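Local coordinates for protein putative transcriptional regulator (Clostridium difficile, PDB 3QI7) that is of unknown function but, as a putative lipoprotein or transcriptional regulator with a periplasmic-binding-protein-like fold, may bind a small ligand, at residues A[35-39]-A[315-319]; A[85-91]-A[111-117]; A[150-154]-A[365-370]. All coordinates share one frame; numbering follows the deposited sequence. Where two conformers were deposited one is given.

Contacts 1 and 2 are neighbours in the part of the fold built on the mixed sheet that holds strands 13-19, 57-63, 88-94 and 115-118. Their centres lie about 15 Å apart, and Ala318 packs on Ala90 and Ile117. Both segments of contact 2 fall between the two segments of contact 1 along the chain. Contact 3 lies across the chain's centre from contact 2, with its own centre about 29 Å from that of contact 1 and about 37 Å from that of contact 2. Its strand 361-370 pairs with 134-137 and so reaches the same sheet. Contacts 1 and 3 alternate in sequence. In both, the C-terminal part of the chain returns to helices formed much earlier.

Contact 1. Residues A[35-39]-A[315-319]; sequences MAKEY and IYLAT
Helices 26-42 and 306-324 pack beside each other against strands 13-19 and 57-63, and they meet here through Met35, Glu38 and Tyr39 on one side and Ile315, Tyr316 and Thr319 on the other. The local axes are 12.7 Å apart and inclined by 38°, so long side chains must span the gap. Met35, a selenomethionine, is bent at chi2 (-90°) and chi3, which turns its methyl over the face of Tyr316. Met35 CE lies 3.8 Å from the centroid of the Tyr316 ring, almost on the normal, in a CH-pi contact. Atom SE of Met35 sits obliquely beside the same ring, a Met-aromatic contact. The methyl also meets Ile315 tip to tip, and the fit is tight: Met35 CE is 3.3 Å from Ile315 CG2. In this fold, reminiscent of periplasmic binding proteins, the two helices lie together on one face of a largely parallel sheet; Met35 and Tyr39 also rest on Ile59, while Ile315 rests on Val17. Two hydrogen bonds add polar ties. Tyr316 OH donates to Glu38 OE2 at 2.8 Å, and OE2 accepts through its syn lone pair; Glu38 has a second conformer, so this bond may be only partly populated. Tyr39 points its hydroxyl at Thr319, with Tyr39 OH and Thr319 OG1 2.7 Å apart in a hydrogen bond near the plane of the ring. Beside that bond, Ile315 CG2 lies 3.5 Å from Tyr39 OH.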
# COMPACT_ATOMS: atom_id res chain seq x y z
N MSE A 35 -8.40 -7.54 -12.08
CA MSE A 35 -8.72 -6.46 -13.00
C MSE A 35 -8.74 -6.94 -14.45
O MSE A 35 -9.55 -6.49 -15.25
CB MSE A 35 -7.72 -5.33 -12.84
CG MSE A 35 -7.67 -4.71 -11.43
SE MSE A 35 -8.92 -3.23 -11.29
CE MSE A 35 -8.06 -1.94 -12.44
N ALA A 36 -7.84 -7.86 -14.78
CA ALA A 36 -7.83 -8.52 -16.08
C ALA A 36 -9.17 -9.17 -16.41
O ALA A 36 -9.67 -9.03 -17.53
CB ALA A 36 -6.72 -9.57 -16.14
N LYS A 37 -9.72 -9.90 -15.44
CA LYS A 37 -11.00 -10.58 -15.60
C LYS A 37 -12.13 -9.55 -15.75
O LYS A 37 -13.00 -9.70 -16.60
CB LYS A 37 -11.25 -11.55 -14.44
CG LYS A 37 -12.43 -12.47 -14.63
N GLU A 38 -12.11 -8.50 -14.95
CA GLU A 38 -13.09 -7.40 -15.04
C GLU A 38 -13.13 -6.83 -16.45
O GLU A 38 -14.19 -6.63 -17.03
CB GLU A 38 -12.72 -6.31 -14.01
CG GLU A 38 -13.59 -5.04 -13.97
CD GLU A 38 -13.24 -4.13 -12.77
OE1 GLU A 38 -13.31 -4.61 -11.62
OE2 GLU A 38 -12.88 -2.94 -12.97
N TYR A 39 -11.95 -6.54 -17.00
CA TYR A 39 -11.86 -5.96 -18.33
C TYR A 39 -12.35 -6.99 -19.38
O TYR A 39 -12.98 -6.61 -20.36
CB TYR A 39 -10.43 -5.50 -18.66
CG TYR A 39 -10.04 -4.15 -18.08
CD1 TYR A 39 -10.79 -3.54 -17.06
CD2 TYR A 39 -8.90 -3.48 -18.52
CE1 TYR A 39 -10.43 -2.30 -16.53
CE2 TYR A 39 -8.53 -2.24 -18.00
CZ TYR A 39 -9.30 -1.66 -17.01
OH TYR A 39 -8.95 -0.43 -16.49
N ILE A 315 -4.02 1.27 -12.93
CA ILE A 315 -4.67 0.65 -14.11
C ILE A 315 -5.87 1.50 -14.61
O ILE A 315 -6.00 1.75 -15.81
CB ILE A 315 -5.10 -0.81 -13.80
CG1 ILE A 315 -3.85 -1.68 -13.58
CG2 ILE A 315 -5.97 -1.38 -14.95
CD1 ILE A 315 -4.13 -2.91 -12.78
N TYR A 316 -6.74 1.93 -13.70
CA TYR A 316 -7.91 2.74 -14.05
C TYR A 316 -7.49 4.06 -14.67
O TYR A 316 -8.12 4.53 -15.62
CB TYR A 316 -8.79 3.03 -12.82
CG TYR A 316 -9.68 1.88 -12.36
CD1 TYR A 316 -10.43 1.12 -13.25
CD2 TYR A 316 -9.80 1.60 -11.03
CE1 TYR A 316 -11.26 0.07 -12.80
CE2 TYR A 316 -10.61 0.57 -10.57
CZ TYR A 316 -11.34 -0.19 -11.45
OH TYR A 316 -12.12 -1.20 -10.95
N LEU A 317 -6.41 4.66 -14.15
CA LEU A 317 -5.90 5.93 -14.66
C LEU A 317 -5.34 5.75 -16.06
O LEU A 317 -5.63 6.55 -16.97
CB LEU A 317 -4.80 6.46 -13.73
CG LEU A 317 -4.56 7.95 -13.54
CD1 LEU A 317 -5.85 8.77 -13.43
CD2 LEU A 317 -3.68 8.10 -12.28
N ALA A 318 -4.50 4.73 -16.24
CA ALA A 318 -3.93 4.44 -17.55
C ALA A 318 -5.05 4.27 -18.59
O ALA A 318 -5.03 4.88 -19.65
CB ALA A 318 -3.05 3.17 -17.51
N THR A 319 -6.04 3.44 -18.28
CA THR A 319 -7.19 3.23 -19.19
C THR A 319 -7.90 4.55 -19.56
O THR A 319 -8.20 4.82 -20.74
CB THR A 319 -8.19 2.24 -18.55
OG1 THR A 319 -7.50 1.00 -18.33
CG2 THR A 319 -9.41 2.00 -19.46

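Contact 2. Residues A[85-91]-A[111-117]; sequences DKEVQAI and RPEIITI
Arg111 is bent at chi2 (-85°) and again at chi3, which folds its guanidinium back towards the turn 85-88. Glu113 holds CG between its backbone N and carbonyl carbon (chi1 83°), and its carboxylate comes round to the same group. Arg111 NH1 then donates to Asp85 O at 3.1 Å, from above the carbonyl plane, while Val88 N reaches that oxygen from the opposite face. Arg111 NH2 makes a weak bond to Val88 O. Side-on, NE and NH2 of Arg111 both grip Glu113 OE2, the NE distance being 2.7 Å. Ile114 CD1 rests on one face of the Arg111 guanidinium, off its centre. A water joins Gln89 NE2 to Glu113 OE2. Farther along, backbone hydrogen bonds link the parallel strands 88-94 and 115-118 of a beta-alpha-beta unit: Ile115 N to Gln89 O, Ile91 N to Ile115 O (2.8 Å) and Ile117 N to Ile91 O. Ile91 CG1 packs on Ile114 CG2 at 3.8 Å, and both residues touch Val107 of helix 101-110. The Glu113 salt bridge, with the NH1 bonds to Asp85 O and Ala83 O, fixes the rotation of the guanidinium; its charge is probably largely offset by Glu113.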
# COMPACT_ATOMS: atom_id res chain seq x y z
N ASP A 85 5.12 -4.61 -28.97
CA ASP A 85 3.70 -4.88 -29.11
C ASP A 85 3.01 -3.55 -29.39
O ASP A 85 2.91 -2.68 -28.51
CB ASP A 85 3.18 -5.55 -27.83
CG ASP A 85 1.74 -6.03 -27.93
OD1 ASP A 85 0.91 -5.41 -28.65
OD2 ASP A 85 1.42 -7.03 -27.24
N LYS A 86 2.53 -3.41 -30.62
CA LYS A 86 1.91 -2.19 -31.13
C LYS A 86 0.62 -1.80 -30.39
O LYS A 86 0.20 -0.64 -30.44
CB LYS A 86 1.63 -2.37 -32.63
CG LYS A 86 0.99 -1.19 -33.34
CD LYS A 86 1.45 -1.13 -34.80
CE LYS A 86 0.48 -0.37 -35.70
NZ LYS A 86 -0.16 0.80 -35.02
N GLU A 87 -0.00 -2.76 -29.70
CA GLU A 87 -1.26 -2.51 -29.01
C GLU A 87 -1.06 -2.03 -27.56
O GLU A 87 -1.98 -1.45 -26.98
CB GLU A 87 -2.11 -3.79 -29.03
CG GLU A 87 -2.35 -4.33 -30.44
CD GLU A 87 -3.45 -5.38 -30.48
OE1 GLU A 87 -3.37 -6.35 -29.70
OE2 GLU A 87 -4.39 -5.24 -31.29
N VAL A 88 0.13 -2.27 -26.99
CA VAL A 88 0.50 -1.76 -25.67
C VAL A 88 0.59 -0.24 -25.71
O VAL A 88 1.46 0.34 -26.40
CB VAL A 88 1.83 -2.37 -25.14
CG1 VAL A 88 2.28 -1.71 -23.80
CG2 VAL A 88 1.68 -3.88 -24.94
N GLN A 89 -0.32 0.40 -24.97
CA GLN A 89 -0.40 1.85 -24.90
C GLN A 89 -0.09 2.43 -23.51
O GLN A 89 0.04 3.65 -23.38
CB GLN A 89 -1.77 2.31 -25.38
CG GLN A 89 -2.10 1.93 -26.81
CD GLN A 89 -1.20 2.63 -27.81
OE1 GLN A 89 -0.66 3.69 -27.51
NE2 GLN A 89 -1.02 2.04 -28.99
N ALA A 90 0.05 1.57 -22.50
CA ALA A 90 0.50 2.03 -21.20
C ALA A 90 1.21 0.89 -20.46
O ALA A 90 0.88 -0.29 -20.66
CB ALA A 90 -0.68 2.58 -20.37
N ILE A 91 2.19 1.26 -19.65
CA ILE A 91 2.87 0.30 -18.77
C ILE A 91 2.81 0.77 -17.31
O ILE A 91 3.27 1.87 -16.99
CB ILE A 91 4.35 0.07 -19.17
CG1 ILE A 91 4.46 -0.40 -20.62
CG2 ILE A 91 4.98 -0.97 -18.24
CD1 ILE A 91 5.89 -0.43 -21.15
N ARG A 111 9.25 4.17 -27.84
CA ARG A 111 7.83 4.46 -27.99
C ARG A 111 7.43 5.63 -27.08
O ARG A 111 6.87 5.40 -25.99
CB ARG A 111 7.00 3.21 -27.61
CG ARG A 111 7.22 1.95 -28.49
CD ARG A 111 6.37 1.93 -29.77
NE ARG A 111 4.93 2.01 -29.49
CZ ARG A 111 4.17 1.02 -29.01
NH1 ARG A 111 4.68 -0.17 -28.74
NH2 ARG A 111 2.87 1.25 -28.78
N PRO A 112 7.67 6.87 -27.52
CA PRO A 112 7.34 8.06 -26.73
C PRO A 112 5.89 8.15 -26.25
O PRO A 112 5.63 8.78 -25.21
CB PRO A 112 7.64 9.23 -27.68
CG PRO A 112 8.59 8.68 -28.67
CD PRO A 112 8.27 7.23 -28.82
N GLU A 113 4.96 7.53 -26.97
CA GLU A 113 3.53 7.67 -26.67
C GLU A 113 3.00 6.73 -25.56
O GLU A 113 1.91 6.95 -25.02
CB GLU A 113 2.70 7.53 -27.95
CG GLU A 113 2.39 6.08 -28.40
CD GLU A 113 3.56 5.33 -29.05
OE1 GLU A 113 4.70 5.83 -29.09
OE2 GLU A 113 3.32 4.21 -29.51
N ILE A 114 3.75 5.68 -25.23
CA ILE A 114 3.36 4.79 -24.13
C ILE A 114 3.35 5.56 -22.80
O ILE A 114 4.33 6.20 -22.42
CB ILE A 114 4.29 3.53 -24.03
CG1 ILE A 114 4.09 2.65 -25.27
CG2 ILE A 114 3.99 2.72 -22.76
CD1 ILE A 114 4.75 1.22 -25.21
N ILE A 115 2.22 5.48 -22.09
CA ILE A 115 2.06 6.12 -20.80
C ILE A 115 2.68 5.23 -19.74
O ILE A 115 2.27 4.08 -19.61
CB ILE A 115 0.58 6.27 -20.51
CG1 ILE A 115 -0.03 7.23 -21.54
CG2 ILE A 115 0.34 6.79 -19.09
CD1 ILE A 115 -1.52 7.41 -21.37
N THR A 116 3.68 5.73 -19.02
CA THR A 116 4.32 4.94 -17.96
C THR A 116 3.94 5.41 -16.55
O THR A 116 3.88 6.60 -16.27
CB THR A 116 5.86 4.98 -18.13
OG1 THR A 116 6.30 6.33 -18.25
CG2 THR A 116 6.27 4.16 -19.38
N ILE A 117 3.66 4.45 -15.67
CA ILE A 117 3.14 4.74 -14.35
C ILE A 117 3.82 3.82 -13.32
O ILE A 117 3.83 2.59 -13.50
CB ILE A 117 1.61 4.51 -14.28
CG1 ILE A 117 0.89 5.21 -15.43
CG2 ILE A 117 1.04 4.92 -12.89
CD1 ILE A 117 -0.60 5.11 -15.37
O HOH W 1 1.24 3.51 -30.64

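Contact 3. Residues A[150-154]-A[365-370]; sequences RSKEM and ILSQLI
Arg150 of helix 140-153 reaches out to the backbone of Leu366 on strand 361-370, and this supplies the direct hydrogen bonds of the contact. The side chain is extended from CG to NE, with chi2 at 177°, which carries the guanidinium to the strand. It grips Leu366 O end-on: NH1 donates at 2.9 Å and NH2 of Arg150 at 3.1 Å to that one oxygen. The oxygen lies in the guanidinium plane, and the NH1 bond also lies in the carbonyl plane. Waters add indirect links. One bridges Arg150 NH2, by a weak bond, to Ile365 O; another donates to both Glu153 OE1 and Gln368 OE1. The remaining contacts are van der Waals. Arg150 and Gln368 lie alongside one another, pointing opposite ways, with Gln368 CB 3.7 Å from Arg150 NE. Gln368 N lies over one face of the guanidinium, but both groups are donors and do not bond. At the far end, Gln368 NE2 is 3.7 Å from Arg150 CB and equally far from Met154 SE. Met154, a selenomethionine, also sets its CE 4.2 Å from Ile370 CG2. The strand is interrupted near Ser367 and Gln368. A C-terminal strand of the mixed sheet in contact with the helix that leads into strand 159-164 of the second sheet is consistent with the inter-lobe connections of a periplasmic-binding-protein-like fold.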
# COMPACT_ATOMS: atom_id res chain seq x y z
N ARG A 150 -4.58 10.06 13.98
CA ARG A 150 -5.70 9.11 14.05
C ARG A 150 -5.70 8.37 15.38
O ARG A 150 -6.79 8.08 15.92
CB ARG A 150 -5.70 8.14 12.84
CG ARG A 150 -6.18 8.82 11.56
CD ARG A 150 -6.15 7.93 10.27
NE ARG A 150 -6.46 8.77 9.10
CZ ARG A 150 -6.48 8.38 7.84
NH1 ARG A 150 -6.27 7.11 7.49
NH2 ARG A 150 -6.73 9.27 6.90
N SER A 151 -4.51 8.08 15.92
CA SER A 151 -4.35 7.59 17.29
C SER A 151 -4.98 8.54 18.35
O SER A 151 -5.76 8.11 19.23
CB SER A 151 -2.84 7.37 17.61
OG SER A 151 -2.31 6.34 16.80
N LYS A 152 -4.63 9.84 18.25
CA LYS A 152 -5.17 10.89 19.13
C LYS A 152 -6.71 10.90 19.05
O LYS A 152 -7.38 10.90 20.08
CB LYS A 152 -4.60 12.29 18.75
CG LYS A 152 -4.98 13.44 19.73
CD LYS A 152 -4.08 13.50 20.94
CE LYS A 152 -4.54 14.51 21.97
NZ LYS A 152 -3.39 14.83 22.86
N GLU A 153 -7.24 10.83 17.84
CA GLU A 153 -8.70 10.94 17.59
C GLU A 153 -9.45 9.76 18.20
O GLU A 153 -10.61 9.89 18.61
CB GLU A 153 -9.00 11.06 16.12
CG GLU A 153 -8.41 12.35 15.56
CD GLU A 153 -8.32 12.40 14.04
OE1 GLU A 153 -8.99 11.61 13.37
OE2 GLU A 153 -7.57 13.25 13.49
N MSE A 154 -8.78 8.64 18.28
CA MSE A 154 -9.36 7.43 18.89
C MSE A 154 -9.25 7.42 20.40
O MSE A 154 -9.65 6.44 21.04
CB MSE A 154 -8.69 6.20 18.27
CG MSE A 154 -9.04 6.06 16.81
SE MSE A 154 -8.18 4.62 15.89
CE MSE A 154 -9.32 3.16 16.51
N ILE A 365 -2.68 8.99 1.04
CA ILE A 365 -3.11 8.38 2.29
C ILE A 365 -4.59 8.17 2.10
O ILE A 365 -5.27 9.08 1.68
CB ILE A 365 -2.91 9.31 3.54
CG1 ILE A 365 -1.43 9.67 3.77
CG2 ILE A 365 -3.53 8.66 4.83
CD1 ILE A 365 -0.52 8.50 4.08
N LEU A 366 -5.08 6.98 2.39
CA LEU A 366 -6.53 6.72 2.27
C LEU A 366 -7.27 7.16 3.53
O LEU A 366 -6.66 7.25 4.59
CB LEU A 366 -6.79 5.23 2.03
CG LEU A 366 -6.18 4.72 0.74
CD1 LEU A 366 -6.41 3.20 0.60
CD2 LEU A 366 -6.77 5.49 -0.45
N SER A 367 -8.56 7.41 3.40
CA SER A 367 -9.41 7.71 4.53
C SER A 367 -9.41 6.57 5.51
O SER A 367 -9.23 5.42 5.15
CB SER A 367 -10.85 8.01 4.13
OG SER A 367 -10.96 9.32 3.61
N GLN A 368 -9.61 6.94 6.76
CA GLN A 368 -9.59 6.01 7.86
C GLN A 368 -10.80 5.09 7.81
O GLN A 368 -11.91 5.52 7.56
CB GLN A 368 -9.62 6.78 9.18
CG GLN A 368 -9.54 5.89 10.38
CD GLN A 368 -9.64 6.65 11.69
OE1 GLN A 368 -10.47 7.54 11.82
NE2 GLN A 368 -8.89 6.23 12.67
N LEU A 369 -10.58 3.83 8.14
CA LEU A 369 -11.69 2.93 8.44
C LEU A 369 -11.53 2.49 9.87
O LEU A 369 -10.43 2.08 10.26
CB LEU A 369 -11.67 1.74 7.47
CG LEU A 369 -12.68 0.62 7.79
CD1 LEU A 369 -14.12 1.12 7.52
CD2 LEU A 369 -12.37 -0.63 6.97
N ILE A 370 -12.59 2.60 10.67
CA ILE A 370 -12.55 2.10 12.04
C ILE A 370 -13.50 0.91 12.09
O ILE A 370 -14.63 0.98 11.64
CB ILE A 370 -12.93 3.18 13.10
CG1 ILE A 370 -11.94 4.36 13.07
CG2 ILE A 370 -12.96 2.56 14.49
CD1 ILE A 370 -12.41 5.60 13.80
O HOH W 2 -6.62 10.54 4.02
O HOH W 3 -10.36 9.11 13.99